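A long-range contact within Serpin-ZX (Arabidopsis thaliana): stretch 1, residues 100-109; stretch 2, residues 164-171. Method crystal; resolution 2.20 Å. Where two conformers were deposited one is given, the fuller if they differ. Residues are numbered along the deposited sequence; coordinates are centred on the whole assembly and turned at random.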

# COMPACT_ATOMS: atom_id res chain seq x y z
N ALA A 100 -10.10 -9.69 -12.66
CA ALA A 100 -9.49 -10.95 -13.03
C ALA A 100 -9.80 -11.30 -14.48
O ALA A 100 -10.91 -11.11 -14.96
N TRP A 101 -8.79 -11.80 -15.19
CA TRP A 101 -8.96 -12.24 -16.56
C TRP A 101 -8.45 -13.66 -16.68
O TRP A 101 -7.40 -14.01 -16.15
N ILE A 102 -9.17 -14.47 -17.43
CA ILE A 102 -8.76 -15.85 -17.62
C ILE A 102 -8.72 -16.17 -19.11
O ILE A 102 -9.50 -15.62 -19.88
N ASP A 103 -7.82 -17.05 -19.53
CA ASP A 103 -7.83 -17.42 -20.94
C ASP A 103 -9.20 -17.98 -21.32
O ASP A 103 -9.75 -18.82 -20.59
N LYS A 104 -9.72 -17.53 -22.46
CA LYS A 104 -11.09 -17.85 -22.86
C LYS A 104 -11.32 -19.35 -23.11
O LYS A 104 -12.45 -19.78 -23.31
N SER A 105 -10.24 -20.14 -23.10
CA SER A 105 -10.38 -21.59 -23.10
C SER A 105 -10.99 -22.04 -21.77
O SER A 105 -11.28 -23.22 -21.56
N LEU A 106 -11.18 -21.09 -20.86
CA LEU A 106 -11.78 -21.38 -19.57
C LEU A 106 -12.94 -20.43 -19.34
O LEU A 106 -13.22 -19.54 -20.15
N SER A 107 -13.63 -20.64 -18.22
CA SER A 107 -14.74 -19.81 -17.82
C SER A 107 -14.93 -19.95 -16.31
O SER A 107 -14.75 -21.04 -15.76
N PHE A 108 -15.25 -18.85 -15.65
CA PHE A 108 -15.44 -18.85 -14.21
C PHE A 108 -16.78 -19.48 -13.91
O PHE A 108 -17.70 -19.38 -14.72
N LYS A 109 -16.89 -20.13 -12.76
CA LYS A 109 -18.19 -20.56 -12.26
C LYS A 109 -19.01 -19.31 -12.08
O LYS A 109 -18.56 -18.37 -11.43
N MET A 164 1.03 -18.29 -23.20
CA MET A 164 0.90 -19.26 -22.11
C MET A 164 0.10 -18.73 -20.91
O MET A 164 -0.16 -19.47 -19.96
N THR A 165 -0.27 -17.46 -20.95
CA THR A 165 -0.96 -16.86 -19.81
C THR A 165 -2.36 -17.43 -19.66
O THR A 165 -3.12 -17.48 -20.63
N LYS A 166 -2.69 -17.87 -18.46
CA LYS A 166 -3.98 -18.50 -18.21
C LYS A 166 -4.87 -17.69 -17.30
O LYS A 166 -6.04 -17.50 -17.59
N LEU A 167 -4.29 -17.20 -16.19
CA LEU A 167 -5.07 -16.47 -15.19
C LEU A 167 -4.28 -15.34 -14.56
O LEU A 167 -3.22 -15.55 -13.97
N ILE A 168 -4.80 -14.12 -14.69
CA ILE A 168 -4.15 -12.95 -14.11
C ILE A 168 -5.09 -12.10 -13.27
O ILE A 168 -6.31 -12.11 -13.45
N PHE A 169 -4.51 -11.36 -12.34
CA PHE A 169 -5.25 -10.37 -11.59
C PHE A 169 -4.60 -9.02 -11.83
O PHE A 169 -3.37 -8.91 -11.89
N ALA A 170 -5.40 -7.99 -12.02
CA ALA A 170 -4.85 -6.67 -12.20
C ALA A 170 -5.47 -5.79 -11.15
O ALA A 170 -6.70 -5.73 -11.03
N ASN A 171 -4.62 -5.14 -10.37
CA ASN A 171 -5.09 -4.35 -9.24
C ASN A 171 -4.33 -3.04 -9.14
O ASN A 171 -3.12 -2.99 -9.34

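Two neighbouring antiparallel strands form the apolar centre of this contact, so the side chains meet as cross-strand pairs on the two faces of a sheet rather than by pointing straight at one another. Ala100 and Ile102 share one face with Phe169 and Leu167; Trp101 and Ile168 occupy the other. The first rule is alternation: each residue's face is set by its place in the register, and its side-chain end may come nearer the facing strand.

On the first face, Ala100 sits across from Phe169 in a non-hydrogen-bonded pair, with CA atoms 4.5 Å apart. The small methyl is matched to a large ring: Phe169 is in the m rotamer with chi2 at -88°, its side-chain end comes nearer the other strand, and its CE1 lies 3.4 Å from Ala100 CB. Next along this face, Ile102 (t, t) pairs with Leu167 (t, p), whose end also comes nearer than its CA-to-CB bond alone would bring it. Ile102 CG1 lies 4.0 Å from Leu167 CD1. The same leucine methyl receives a second partner from beyond the strand: Phe108, in the m rotamer, starts out sideways, but its ring returns to the contact, and CE1 lies 4.1 Å from Leu167 CD1, which sits at the ring edge, near its plane. One leucine thus joins strand packing to the loop that follows strand 100-103.

On the opposite face, Trp101 and Ile168 form the hydrogen-bonded pair. Trp101 N donates to Ile168 O and Ile168 N donates to Trp101 O, each at 3.0 Å and nearly straight, and this closed pair of bonds fixes the register on which the side-chain matching depends. Above it, Trp101 CB meets Ile168 CG1 at 3.8 Å, with the isoleucine in p, t. The indole, with chi1 m and chi2 at -104°, extends along the sheet to a further residue, Ala170, its CZ3 lying 4.2 Å from Ala170 CB. Trp101 has the most area covered by the partner stretch, and its side chain meets both Ile168 and Ala170.

Toward the polar edge, the backbone continues the zipper: Asp103 N donates to Lys166 O at 2.7 Å, and the Ile102 CA approaches the same Lys166 O at 3.2 Å in a CA-H...O contact. Here stretch 1 enters a type I turn from Asp103 to Leu106. Asp103, in t, points toward the partner, and its OD2 accepts from Ser105 OG at 2.9 Å, tying Asp103 to Ser105 within the turn; its OD1 is satisfied elsewhere in the structure. Lys166 starts sideways (m, m, t, t) but bends its end inward, giving a long salt bridge of 3.9 Å between Lys166 NZ and Asp103 OD2. The rule at this boundary is economical: a buried aspartate is held by its own turn, while a partly exposed lysine supplies charge across the gap.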

# COMPACT_ATOMS: atom_id res chain seq x y z
CB ALA A 100 -9.98 -12.06 -12.11
CB TRP A 101 -8.18 -11.34 -17.53
CG TRP A 101 -8.85 -10.02 -17.89
CD1 TRP A 101 -9.50 -9.72 -19.06
CD2 TRP A 101 -8.94 -8.85 -17.07
NE1 TRP A 101 -9.99 -8.43 -19.02
CE2 TRP A 101 -9.65 -7.87 -17.81
CE3 TRP A 101 -8.49 -8.52 -15.78
CZ2 TRP A 101 -9.91 -6.60 -17.31
CZ3 TRP A 101 -8.75 -7.26 -15.29
CH2 TRP A 101 -9.46 -6.32 -16.05
CB ILE A 102 -9.73 -16.80 -16.87
CG1 ILE A 102 -9.05 -18.12 -16.53
CG2 ILE A 102 -11.03 -16.99 -17.67
CD1 ILE A 102 -9.76 -18.86 -15.45
CB ASP A 103 -6.76 -18.43 -21.31
CG ASP A 103 -6.68 -18.63 -22.81
OD1 ASP A 103 -6.52 -17.61 -23.51
OD2 ASP A 103 -6.80 -19.78 -23.28
CB LYS A 104 -11.50 -17.04 -24.08
CG LYS A 104 -10.98 -17.59 -25.39
CD LYS A 104 -11.54 -16.80 -26.57
CE LYS A 104 -11.05 -17.37 -27.89
NZ LYS A 104 -11.56 -16.59 -29.05
CB SER A 105 -9.02 -22.26 -23.33
OG SER A 105 -8.15 -22.09 -22.22
CB LEU A 106 -10.74 -21.22 -18.46
CG LEU A 106 -9.48 -22.07 -18.64
CD1 LEU A 106 -8.31 -21.53 -17.84
CD2 LEU A 106 -9.77 -23.50 -18.28
CB SER A 107 -16.01 -20.21 -18.58
OG SER A 107 -16.04 -21.60 -18.83
CB PHE A 108 -15.42 -17.43 -13.65
CG PHE A 108 -14.13 -16.70 -13.89
CD1 PHE A 108 -12.98 -17.04 -13.21
CD2 PHE A 108 -14.07 -15.66 -14.81
CE1 PHE A 108 -11.77 -16.36 -13.44
CE2 PHE A 108 -12.87 -14.98 -15.05
CZ PHE A 108 -11.72 -15.33 -14.36
CB LYS A 109 -18.07 -21.27 -10.91
CG LYS A 109 -17.58 -22.70 -10.99
CD LYS A 109 -17.71 -23.42 -9.65
CE LYS A 109 -17.19 -24.85 -9.75
NZ LYS A 109 -17.45 -25.64 -8.51
CB MET A 164 2.27 -19.74 -21.65
CG MET A 164 3.10 -20.42 -22.74
SD MET A 164 2.28 -21.90 -23.37
CE MET A 164 2.08 -22.84 -21.84
CB THR A 165 -1.05 -15.33 -19.95
OG1 THR A 165 0.26 -14.77 -19.87
CG2 THR A 165 -1.90 -14.76 -18.85
CB LYS A 166 -3.80 -19.91 -17.64
CG LYS A 166 -3.08 -20.86 -18.60
CD LYS A 166 -3.86 -21.04 -19.91
CE LYS A 166 -3.10 -21.94 -20.88
NZ LYS A 166 -3.67 -21.88 -22.26
CB LEU A 167 -5.57 -17.42 -14.09
CG LEU A 167 -6.33 -16.79 -12.93
CD1 LEU A 167 -7.65 -16.17 -13.35
CD2 LEU A 167 -6.56 -17.83 -11.86
CB ILE A 168 -3.54 -12.05 -15.20
CG1 ILE A 168 -4.65 -11.42 -16.05
CG2 ILE A 168 -2.53 -12.83 -16.04
CD1 ILE A 168 -4.17 -10.37 -17.03
CB PHE A 169 -5.27 -10.74 -10.12
CG PHE A 169 -6.07 -11.97 -9.83
CD1 PHE A 169 -7.43 -11.89 -9.60
CD2 PHE A 169 -5.46 -13.22 -9.84
CE1 PHE A 169 -8.17 -13.03 -9.35
CE2 PHE A 169 -6.19 -14.35 -9.60
CZ PHE A 169 -7.55 -14.27 -9.36
CB ALA A 170 -5.13 -6.13 -13.60
CB ASN A 171 -4.98 -5.16 -7.95
CG ASN A 171 -5.51 -4.42 -6.75
OD1 ASN A 171 -4.99 -3.37 -6.38
ND2 ASN A 171 -6.57 -4.95 -6.13